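Local coordinates for protein VP35 (Myotis lucifugus, PDB 6DKU) that is a bat-genome homolog of the filoviral polymerase cofactor VP35, represented here by its interferon inhibitory domain, and probably antagonises innate immune signalling, at residues D49-N52 against R53-D57; A94-R97 against R98-D101; V15-G18 against Y19-G22; C72-F75 against R76-A80. The protein carries 1 engineered substitution. All blocks are in the same frame, centred on the assembly; numbering follows the deposited sequence.

The four contacts are local turns along one chain of the VP35 interferon inhibitory domain. Contacts 1, 3 and 4 belong to its helical part, and contact 2 leads into a strand of its sheet. Contact 1 touches both of its helical partners. Phe51 CE2 lies 3.5 Å from Tyr19 CD1 of contact 3, and His50 CB lies 3.5 Å from Cys72 SG of contact 4. Contacts 3 and 4 fall on opposite sides of the chain's centre, their own centres 22 Å apart. Contact 2 stands alone. Its centre is 30 Å from that of contact 1, and its nearest atoms come no closer than about 9 Å to contact 3.

Contact 1: D49-N52 against R53-D57; sequences DHFN and RELMD. Unlike the reference sequence in segment 53-57: Met56 (reference Thr).
Glu54 folds back over His50, one turn earlier on helix 41-56. Its CB lies 3.7 Å from both His50 O and Phe51 O. CG stands over a face of the imidazole, 3.9 Å from the ring centroid, in a CH-pi contact. A bend at chi2 (-69°) keeps the carboxylate beside the NE2 end of the ring. CD is 3.8 Å from His50 NE2, and OE2 packs 3.7 Å from the same nitrogen. Ser67 OG on helix 61-71 bonds to both His50 NE2 and Glu54 OE2, and OE2 also forms a salt bridge with Arg71.

Leu55 repeats the pattern on Phe51. Its CG sits over a face of the phenyl ring, and CD1 reaches Phe51 CE2 at 3.4 Å. On a further side, the Arg53 guanidinium lies with one face over Asp49 O, which also accepts the backbone N-H of Arg53. The backbone bonds of the helix run in regular steps of four residues, with Leu55 N to Phe51 O at 3.0 Å.

The Glu54 carboxylate is buried beside a cation and a hydroxyl. This setting would probably keep it ionised.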
loop_
_atom_site.group_PDB
_atom_site.type_symbol
_atom_site.label_atom_id
_atom_site.label_comp_id
_atom_site.label_asym_id
_atom_site.label_seq_id
_atom_site.Cartn_x
_atom_site.Cartn_y
_atom_site.Cartn_z
ATOM N N ASP A 49 -0.263 -5.731 13.908
ATOM C CA ASP A 49 -0.355 -7.011 14.596
ATOM C C ASP A 49 -0.360 -8.165 13.601
ATOM O O ASP A 49 0.298 -9.189 13.826
ATOM C CB ASP A 49 -1.608 -7.043 15.471
ATOM C CG ASP A 49 -1.480 -6.175 16.716
ATOM O OD1 ASP A 49 -0.331 -5.863 17.112
ATOM O OD2 ASP A 49 -2.532 -5.811 17.295
ATOM N N HIS A 50 -1.082 -8.011 12.487
ATOM C CA HIS A 50 -1.107 -9.057 11.469
ATOM C C HIS A 50 0.264 -9.235 10.821
ATOM O O HIS A 50 0.721 -10.366 10.615
ATOM C CB HIS A 50 -2.167 -8.729 10.418
ATOM C CG HIS A 50 -2.220 -9.705 9.283
ATOM N ND1 HIS A 50 -3.035 -10.816 9.293
ATOM C CD2 HIS A 50 -1.554 -9.737 8.104
ATOM C CE1 HIS A 50 -2.873 -11.488 8.167
ATOM N NE2 HIS A 50 -1.977 -10.856 7.430
ATOM N N PHE A 51 0.923 -8.123 10.487
ATOM C CA PHE A 51 2.273 -8.163 9.932
ATOM C C PHE A 51 3.222 -8.928 10.848
ATOM O O PHE A 51 3.935 -9.842 10.409
ATOM C CB PHE A 51 2.760 -6.731 9.715
ATOM C CG PHE A 51 4.166 -6.624 9.201
ATOM C CD1 PHE A 51 4.443 -6.832 7.859
ATOM C CD2 PHE A 51 5.204 -6.275 10.049
ATOM C CE1 PHE A 51 5.727 -6.719 7.376
ATOM C CE2 PHE A 51 6.494 -6.157 9.574
ATOM C CZ PHE A 51 6.757 -6.380 8.237
ATOM N N ASN A 52 3.238 -8.572 12.134
ATOM C CA ASN A 52 4.110 -9.264 13.071
ATOM C C ASN A 52 3.708 -10.723 13.244
ATOM O O ASN A 52 4.572 -11.576 13.476
ATOM C CB ASN A 52 4.104 -8.538 14.411
ATOM C CG ASN A 52 4.715 -7.160 14.318
ATOM O OD1 ASN A 52 5.679 -6.947 13.589
ATOM N ND2 ASN A 52 4.158 -6.215 15.062
ATOM N N ARG A 53 2.413 -11.029 13.144
ATOM C CA ARG A 53 1.979 -12.424 13.167
ATOM C C ARG A 53 2.602 -13.190 12.009
ATOM O O ARG A 53 3.153 -14.283 12.194
ATOM C CB ARG A 53 0.452 -12.505 13.102
ATOM C CG ARG A 53 -0.251 -12.566 14.450
ATOM C CD ARG A 53 -1.748 -12.861 14.285
ATOM N NE ARG A 53 -2.458 -11.805 13.555
ATOM C CZ ARG A 53 -3.091 -10.784 14.129
ATOM N NH1 ARG A 53 -3.110 -10.668 15.454
ATOM N NH2 ARG A 53 -3.705 -9.873 13.377
ATOM N N GLU A 54 2.540 -12.617 10.805
ATOM C CA GLU A 54 3.027 -13.328 9.630
ATOM C C GLU A 54 4.543 -13.492 9.670
ATOM O O GLU A 54 5.061 -14.562 9.323
ATOM C CB GLU A 54 2.567 -12.614 8.357
ATOM C CG GLU A 54 1.045 -12.476 8.232
ATOM C CD GLU A 54 0.336 -13.807 7.993
ATOM O OE1 GLU A 54 0.228 -14.613 8.939
ATOM O OE2 GLU A 54 -0.114 -14.053 6.855
ATOM N N LEU A 55 5.272 -12.468 10.135
ATOM C CA LEU A 55 6.706 -12.648 10.350
ATOM C C LEU A 55 6.985 -13.719 11.398
ATOM O O LEU A 55 7.915 -14.517 11.246
ATOM C CB LEU A 55 7.365 -11.341 10.769
ATOM C CG LEU A 55 7.313 -10.193 9.772
ATOM C CD1 LEU A 55 8.101 -9.009 10.319
ATOM C CD2 LEU A 55 7.858 -10.668 8.457
ATOM N N MET A 56 6.195 -13.746 12.471
ATOM C CA MET A 56 6.345 -14.797 13.473
ATOM C C MET A 56 6.159 -16.170 12.849
ATOM O O MET A 56 6.866 -17.122 13.196
ATOM C CB MET A 56 5.338 -14.585 14.600
ATOM C CG MET A 56 5.737 -15.212 15.907
ATOM S SD MET A 56 6.895 -14.176 16.819
ATOM C CE MET A 56 6.253 -12.530 16.506
ATOM N N ASP A 57 5.214 -16.286 11.919
ATOM C CA ASP A 57 4.981 -17.537 11.219
ATOM C C ASP A 57 6.073 -17.848 10.203
ATOM O O ASP A 57 6.084 -18.951 9.647
ATOM C CB ASP A 57 3.614 -17.486 10.542
ATOM C CG ASP A 57 3.026 -18.859 10.301
ATOM O OD1 ASP A 57 3.531 -19.847 10.878
ATOM O OD2 ASP A 57 2.058 -18.948 9.517
#

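Contact 2: A94-R97 against R98-D101; sequences AYHR and RLRD. Engineered in segment 94-97: Arg97 (natural residue Gly).
Arg97, an engineered residue where the natural protein has glycine, lays one face of its guanidinium over the aliphatic stem of Arg98. Arg98 CG sits above the middle of that group, 4.2 Å from Arg97 CZ. The two guanidinium planes are 56° apart, and the charged ends stay separate, with Arg97 NH2 5.1 Å from Arg98 NE. The overlap is therefore made by methylenes against a flat cation.

The carbonyl of Arg97 is gripped by Arg100. Both terminal nitrogens of the Arg100 guanidinium bond to this one oxygen, which lies close to the plane of the group. The bond from Arg100 NH2 to Arg97 O is 3.0 Å, and its donor stands above the carbonyl plane. The bond from Arg100 NH1 to Arg97 O is 3.2 Å and comes in the carbonyl plane, on a lone pair. A bend at chi2 (-88°) turns the Arg100 chain back toward the preceding turn.

That turn is closed by Arg98 N, which bonds to Tyr95 O at 2.9 Å. Leu99 N adds only weak bonds, to Tyr95 O and His96 O. The side chains of Leu99 and His96 extend alongside each other, with Leu99 CD1 4.1 Å from His96 ND1.

Leu99 packs on Leu124 and Leu126 of strand 122-127 and on Tyr117 of strand 113-119. Tyr95 OH bonds to Glu29 on helix 26-37, and Arg98 NH1 to the carbonyl of Lys127. Arg100 pairs through its backbone with Gly125, so the turn delivers the chain to the short, weakly bonded strand 100-101 at the margin of the sheet.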
loop_
_atom_site.group_PDB
_atom_site.type_symbol
_atom_site.label_atom_id
_atom_site.label_comp_id
_atom_site.label_asym_id
_atom_site.label_seq_id
_atom_site.Cartn_x
_atom_site.Cartn_y
_atom_site.Cartn_z
ATOM N N ALA A 94 10.565 3.195 -12.781
ATOM C CA ALA A 94 10.424 1.746 -12.873
ATOM C C ALA A 94 8.965 1.305 -12.880
ATOM O O ALA A 94 8.665 0.206 -13.362
ATOM C CB ALA A 94 11.172 1.069 -11.728
ATOM N N TYR A 95 8.053 2.137 -12.366
ATOM C CA TYR A 95 6.636 1.803 -12.386
ATOM C C TYR A 95 6.013 1.980 -13.766
ATOM O O TYR A 95 4.948 1.408 -14.024
ATOM C CB TYR A 95 5.861 2.662 -11.382
ATOM C CG TYR A 95 6.343 2.633 -9.940
ATOM C CD1 TYR A 95 7.220 1.662 -9.485
ATOM C CD2 TYR A 95 5.899 3.587 -9.028
ATOM C CE1 TYR A 95 7.650 1.647 -8.168
ATOM C CE2 TYR A 95 6.319 3.577 -7.714
ATOM C CZ TYR A 95 7.198 2.606 -7.288
ATOM O OH TYR A 95 7.631 2.597 -5.977
ATOM N N HIS A 96 6.666 2.734 -14.658
ATOM C CA HIS A 96 6.038 3.160 -15.911
ATOM C C HIS A 96 5.492 1.981 -16.707
ATOM O O HIS A 96 4.392 2.047 -17.265
ATOM C CB HIS A 96 7.040 3.939 -16.770
ATOM C CG HIS A 96 7.158 5.392 -16.421
ATOM N ND1 HIS A 96 6.613 5.938 -15.279
ATOM C CD2 HIS A 96 7.771 6.412 -17.070
ATOM C CE1 HIS A 96 6.883 7.231 -15.240
ATOM N NE2 HIS A 96 7.584 7.543 -16.315
ATOM N N ARG A 97 6.261 0.894 -16.790
ATOM C CA ARG A 97 5.858 -0.219 -17.639
ATOM C C ARG A 97 4.684 -0.994 -17.067
ATOM O O ARG A 97 3.992 -1.680 -17.823
ATOM C CB ARG A 97 7.036 -1.162 -17.876
ATOM C CG ARG A 97 7.987 -1.261 -16.709
ATOM C CD ARG A 97 9.028 -2.328 -16.956
ATOM N NE ARG A 97 8.609 -3.601 -16.383
ATOM C CZ ARG A 97 8.864 -3.970 -15.132
ATOM N NH1 ARG A 97 9.543 -3.156 -14.333
ATOM N NH2 ARG A 97 8.444 -5.148 -14.678
ATOM N N ARG A 98 4.433 -0.897 -15.760
ATOM C CA ARG A 98 3.338 -1.632 -15.142
ATOM C C ARG A 98 2.068 -0.803 -14.991
ATOM O O ARG A 98 1.025 -1.354 -14.624
ATOM C CB ARG A 98 3.768 -2.166 -13.770
ATOM C CG ARG A 98 5.054 -2.985 -13.803
ATOM C CD ARG A 98 5.209 -3.853 -12.556
ATOM N NE ARG A 98 5.260 -3.062 -11.326
ATOM C CZ ARG A 98 4.300 -3.047 -10.405
ATOM N NH1 ARG A 98 3.201 -3.775 -10.572
ATOM N NH2 ARG A 98 4.432 -2.299 -9.316
ATOM N N LEU A 99 2.124 0.496 -15.267
ATOM C CA LEU A 99 0.936 1.325 -15.151
ATOM C C LEU A 99 -0.100 0.896 -16.186
ATOM O O LEU A 99 0.227 0.667 -17.355
ATOM C CB LEU A 99 1.303 2.798 -15.324
ATOM C CG LEU A 99 2.302 3.413 -14.334
ATOM C CD1 LEU A 99 2.658 4.839 -14.743
ATOM C CD2 LEU A 99 1.784 3.384 -12.901
ATOM N N ARG A 100 -1.346 0.757 -15.745
ATOM C CA ARG A 100 -2.470 0.427 -16.606
ATOM C C ARG A 100 -3.600 1.411 -16.349
ATOM O O ARG A 100 -3.713 1.977 -15.258
ATOM C CB ARG A 100 -2.988 -1.003 -16.368
ATOM C CG ARG A 100 -1.923 -2.090 -16.327
ATOM C CD ARG A 100 -1.653 -2.610 -17.723
ATOM N NE ARG A 100 -0.509 -3.507 -17.737
ATOM C CZ ARG A 100 0.736 -3.108 -17.967
ATOM N NH1 ARG A 100 1.727 -3.992 -17.973
ATOM N NH2 ARG A 100 0.993 -1.819 -18.166
ATOM N N ASP A 101 -4.437 1.615 -17.359
ATOM C CA ASP A 101 -5.603 2.459 -17.160
ATOM C C ASP A 101 -6.542 1.802 -16.156
ATOM O O ASP A 101 -6.459 0.602 -15.876
ATOM C CB ASP A 101 -6.309 2.738 -18.487
ATOM C CG ASP A 101 -6.376 1.518 -19.373
ATOM O OD1 ASP A 101 -5.343 0.823 -19.502
ATOM O OD2 ASP A 101 -7.456 1.257 -19.945
#

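Contact 3: V15-G18 against Y19-G22; sequences VLTG and YLTG. Unlike the reference sequence in segment 15-18: Gly18 (reference Ser).
Leu16 O accepts the backbone N-H of Tyr19 at 3.1 Å, three residues on. The donor stands well above the carbonyl plane, not on a lone pair. The same oxygen also meets the edge of the Tyr19 ring, close to the ring plane. Leu20 N makes a matching bond to Thr17 O, also 3.1 Å long. Gly18 N to Val15 O repeats the spacing as a weak bond. Every one of these bonds reaches back three residues, not four, which makes this turn tighter than a regular alpha-helical one.

Tyr19 folds its ring back along the helix. Its CG is anti to the carbonyl carbon (chi1 -65°), and this turns the ring back beside the preceding turn. One flank of the ring, CD1 and CE1, lies along Val15. CD1 comes 3.3 Å from Val15 O, and CE1 is near the same oxygen. CE1 also lies 4.3 Å from Val15 CG1. Tyr19 also meets Phe51 edge-to-face and touches Leu55, both on helix 41-56.

Leu20 is extended, with psi 158°. Its CB passes 3.6 Å from Thr17 O, and its CD1 is 4.4 Å from Thr17 CG2. The side chain is buried against Phe27 of helix 26-37 and Ile65 of helix 61-71. The Thr17 hydroxyl is bonded to the carbonyl of Val13.

Bonds of this i to i+3 spacing, followed by an extended residue, are typical of the C-terminal turn of a helix. They lie at the C-terminal part of helix 9-18, where the chain turns toward helix 26-37 in the helical part of the VP35 interferon inhibitory domain.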
loop_
_atom_site.group_PDB
_atom_site.type_symbol
_atom_site.label_atom_id
_atom_site.label_comp_id
_atom_site.label_asym_id
_atom_site.label_seq_id
_atom_site.Cartn_x
_atom_site.Cartn_y
_atom_site.Cartn_z
ATOM N N VAL A 15 8.242 1.624 10.502
ATOM C CA VAL A 15 8.438 0.282 11.045
ATOM C C VAL A 15 8.373 -0.748 9.929
ATOM O O VAL A 15 9.302 -1.546 9.746
ATOM C CB VAL A 15 7.398 -0.027 12.134
ATOM C CG1 VAL A 15 7.340 -1.535 12.385
ATOM C CG2 VAL A 15 7.700 0.738 13.406
ATOM N N LEU A 16 7.275 -0.752 9.165
ATOM C CA LEU A 16 7.126 -1.816 8.177
ATOM C C LEU A 16 8.175 -1.707 7.078
ATOM O O LEU A 16 8.746 -2.721 6.665
ATOM C CB LEU A 16 5.717 -1.826 7.587
ATOM C CG LEU A 16 4.765 -2.784 8.309
ATOM C CD1 LEU A 16 4.186 -2.135 9.562
ATOM C CD2 LEU A 16 3.655 -3.254 7.380
ATOM N N THR A 17 8.459 -0.495 6.597
ATOM C CA THR A 17 9.453 -0.412 5.528
ATOM C C THR A 17 10.867 -0.666 6.032
ATOM O O THR A 17 11.758 -0.906 5.212
ATOM C CB THR A 17 9.396 0.942 4.811
ATOM O OG1 THR A 17 9.449 1.998 5.773
ATOM C CG2 THR A 17 8.115 1.059 4.003
ATOM N N GLY A 18 11.090 -0.623 7.349
ATOM C CA GLY A 18 12.356 -1.095 7.886
ATOM C C GLY A 18 12.705 -2.512 7.467
ATOM O O GLY A 18 13.880 -2.833 7.277
ATOM N N TYR A 19 11.699 -3.378 7.299
ATOM C CA TYR A 19 11.963 -4.764 6.923
ATOM C C TYR A 19 12.255 -4.932 5.442
ATOM O O TYR A 19 12.697 -6.007 5.027
ATOM C CB TYR A 19 10.787 -5.661 7.320
ATOM C CG TYR A 19 10.602 -5.740 8.815
ATOM C CD1 TYR A 19 9.781 -4.839 9.475
ATOM C CD2 TYR A 19 11.265 -6.696 9.568
ATOM C CE1 TYR A 19 9.619 -4.888 10.834
ATOM C CE2 TYR A 19 11.107 -6.756 10.934
ATOM C CZ TYR A 19 10.283 -5.849 11.563
ATOM O OH TYR A 19 10.114 -5.893 12.927
ATOM N N LEU A 20 12.024 -3.914 4.636
ATOM C CA LEU A 20 12.365 -3.983 3.226
ATOM C C LEU A 20 13.795 -3.499 3.006
ATOM O O LEU A 20 14.364 -2.773 3.823
ATOM C CB LEU A 20 11.388 -3.146 2.408
ATOM C CG LEU A 20 9.919 -3.488 2.647
ATOM C CD1 LEU A 20 9.029 -2.625 1.775
ATOM C CD2 LEU A 20 9.687 -4.969 2.365
ATOM N N THR A 21 14.380 -3.929 1.892
ATOM C CA THR A 21 15.665 -3.392 1.468
ATOM C C THR A 21 15.600 -3.028 -0.009
ATOM O O THR A 21 14.511 -2.893 -0.576
ATOM C CB THR A 21 16.800 -4.391 1.727
ATOM O OG1 THR A 21 16.509 -5.635 1.084
ATOM C CG2 THR A 21 16.990 -4.629 3.220
ATOM N N GLY A 22 16.761 -2.857 -0.632
ATOM C CA GLY A 22 16.843 -2.572 -2.041
ATOM C C GLY A 22 16.246 -1.230 -2.403
ATOM O O GLY A 22 15.884 -0.429 -1.534
#

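Contact 4: C72-F75 against R76-A80; sequences CEYF and RNCEA
The short helix 73-76, a single turn, links helix 61-71 to the chain leading into strand 82-84. Cys72 holds its N-cap position. Tyr74 and Cys78 meet across the turn in a sulfur-aromatic contact. Cys78 SG lies 4.2 Å from the centroid of the Tyr74 ring and approaches it obliquely. The sulfur is displaced toward the hydroxyl end, 3.7 Å from Tyr74 CZ. With CG anti to the backbone N (chi1 171°), Tyr74 lays its ring along the turn toward Cys78. Its hydroxyl bonds to the carbonyl of Val37, and its ring makes a cation-pi contact with Arg39.

The turn itself is closed by Arg76 N, bonded to Cys72 O at 2.9 Å. Asn77 N has only weak bonds, to Glu73 O and Tyr74 O. Cys78 N bonds to Phe75 O at 3.3 Å, with the donor far above the carbonyl plane.

On another side, the side chains of Glu73 and Arg76 extend alongside each other, and both carboxylate oxygens lie against Arg76 CD. Glu73 OE2 and Arg76 NH1 make at most a doubtful salt bridge, of charge only. The oxygen sits off the guanidinium plane, and NH1 lies too close to Asn77 OD1. Glu73 OE2 also comes 3.1 Å from Asn77 ND2, with the carboxylate and amide planes turned 61° apart.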
loop_
_atom_site.group_PDB
_atom_site.type_symbol
_atom_site.label_atom_id
_atom_site.label_comp_id
_atom_site.label_asym_id
_atom_site.label_seq_id
_atom_site.Cartn_x
_atom_site.Cartn_y
_atom_site.Cartn_z
ATOM N N CYS A 72 -6.689 -9.099 6.456
ATOM C CA CYS A 72 -7.315 -8.094 7.307
ATOM C C CYS A 72 -8.516 -7.515 6.575
ATOM O O CYS A 72 -8.365 -6.894 5.517
ATOM C CB CYS A 72 -6.316 -7.002 7.676
ATOM S SG CYS A 72 -5.100 -7.529 8.916
ATOM N N GLU A 73 -9.707 -7.708 7.150
ATOM C CA GLU A 73 -10.941 -7.526 6.392
ATOM C C GLU A 73 -11.173 -6.075 5.986
ATOM O O GLU A 73 -11.709 -5.821 4.899
ATOM C CB GLU A 73 -12.130 -8.049 7.195
ATOM C CG GLU A 73 -13.321 -8.425 6.331
ATOM C CD GLU A 73 -12.915 -9.160 5.057
ATOM O OE1 GLU A 73 -12.160 -10.157 5.135
ATOM O OE2 GLU A 73 -13.348 -8.727 3.969
ATOM N N TYR A 74 -10.784 -5.112 6.824
ATOM C CA TYR A 74 -10.983 -3.716 6.451
ATOM C C TYR A 74 -10.143 -3.350 5.230
ATOM O O TYR A 74 -10.680 -2.967 4.184
ATOM C CB TYR A 74 -10.656 -2.787 7.617
ATOM C CG TYR A 74 -10.657 -1.349 7.167
ATOM C CD1 TYR A 74 -11.825 -0.742 6.718
ATOM C CD2 TYR A 74 -9.480 -0.621 7.114
ATOM C CE1 TYR A 74 -11.827 0.572 6.278
ATOM C CE2 TYR A 74 -9.468 0.686 6.675
ATOM C CZ TYR A 74 -10.641 1.281 6.256
ATOM O OH TYR A 74 -10.612 2.589 5.818
ATOM N N PHE A 75 -8.814 -3.467 5.344
ATOM C CA PHE A 75 -7.936 -3.132 4.225
ATOM C C PHE A 75 -8.255 -3.957 2.991
ATOM O O PHE A 75 -8.072 -3.482 1.866
ATOM C CB PHE A 75 -6.475 -3.330 4.620
ATOM C CG PHE A 75 -6.050 -2.461 5.754
ATOM C CD1 PHE A 75 -5.726 -1.133 5.538
ATOM C CD2 PHE A 75 -6.006 -2.963 7.046
ATOM C CE1 PHE A 75 -5.344 -0.331 6.583
ATOM C CE2 PHE A 75 -5.629 -2.168 8.098
ATOM C CZ PHE A 75 -5.293 -0.848 7.869
ATOM N N ARG A 76 -8.732 -5.187 3.182
ATOM C CA ARG A 76 -9.097 -6.028 2.050
ATOM C C ARG A 76 -10.124 -5.335 1.160
ATOM O O ARG A 76 -9.965 -5.281 -0.062
ATOM C CB ARG A 76 -9.619 -7.369 2.567
ATOM C CG ARG A 76 -9.944 -8.405 1.507
ATOM C CD ARG A 76 -10.791 -9.517 2.119
ATOM N NE ARG A 76 -11.477 -10.313 1.108
ATOM C CZ ARG A 76 -12.511 -9.886 0.387
ATOM N NH1 ARG A 76 -12.983 -8.657 0.554
ATOM N NH2 ARG A 76 -13.075 -10.686 -0.509
ATOM N N ASN A 77 -11.170 -4.764 1.763
ATOM C CA ASN A 77 -12.265 -4.141 1.028
ATOM C C ASN A 77 -12.075 -2.647 0.804
ATOM O O ASN A 77 -13.062 -1.928 0.626
ATOM C CB ASN A 77 -13.585 -4.366 1.765
ATOM C CG ASN A 77 -14.035 -5.788 1.704
ATOM O OD1 ASN A 77 -13.783 -6.476 0.716
ATOM N ND2 ASN A 77 -14.709 -6.249 2.752
ATOM N N CYS A 78 -10.852 -2.158 0.813
ATOM C CA CYS A 78 -10.618 -0.727 0.840
ATOM C C CYS A 78 -10.257 -0.236 -0.553
ATOM O O CYS A 78 -9.508 -0.892 -1.284
ATOM C CB CYS A 78 -9.506 -0.392 1.833
ATOM S SG CYS A 78 -9.712 1.147 2.726
ATOM N N GLU A 79 -10.835 0.900 -0.925
ATOM C CA GLU A 79 -10.450 1.571 -2.154
ATOM C C GLU A 79 -8.977 1.941 -2.103
ATOM O O GLU A 79 -8.494 2.469 -1.096
ATOM C CB GLU A 79 -11.291 2.828 -2.347
ATOM C CG GLU A 79 -12.595 2.610 -3.089
ATOM C CD GLU A 79 -12.386 2.193 -4.530
ATOM O OE1 GLU A 79 -13.324 1.610 -5.103
ATOM O OE2 GLU A 79 -11.291 2.441 -5.090
ATOM N N ALA A 80 -8.263 1.654 -3.184
ATOM C CA ALA A 80 -6.873 2.065 -3.275
ATOM C C ALA A 80 -6.780 3.582 -3.171
ATOM O O ALA A 80 -7.622 4.295 -3.728
ATOM C CB ALA A 80 -6.257 1.592 -4.591
#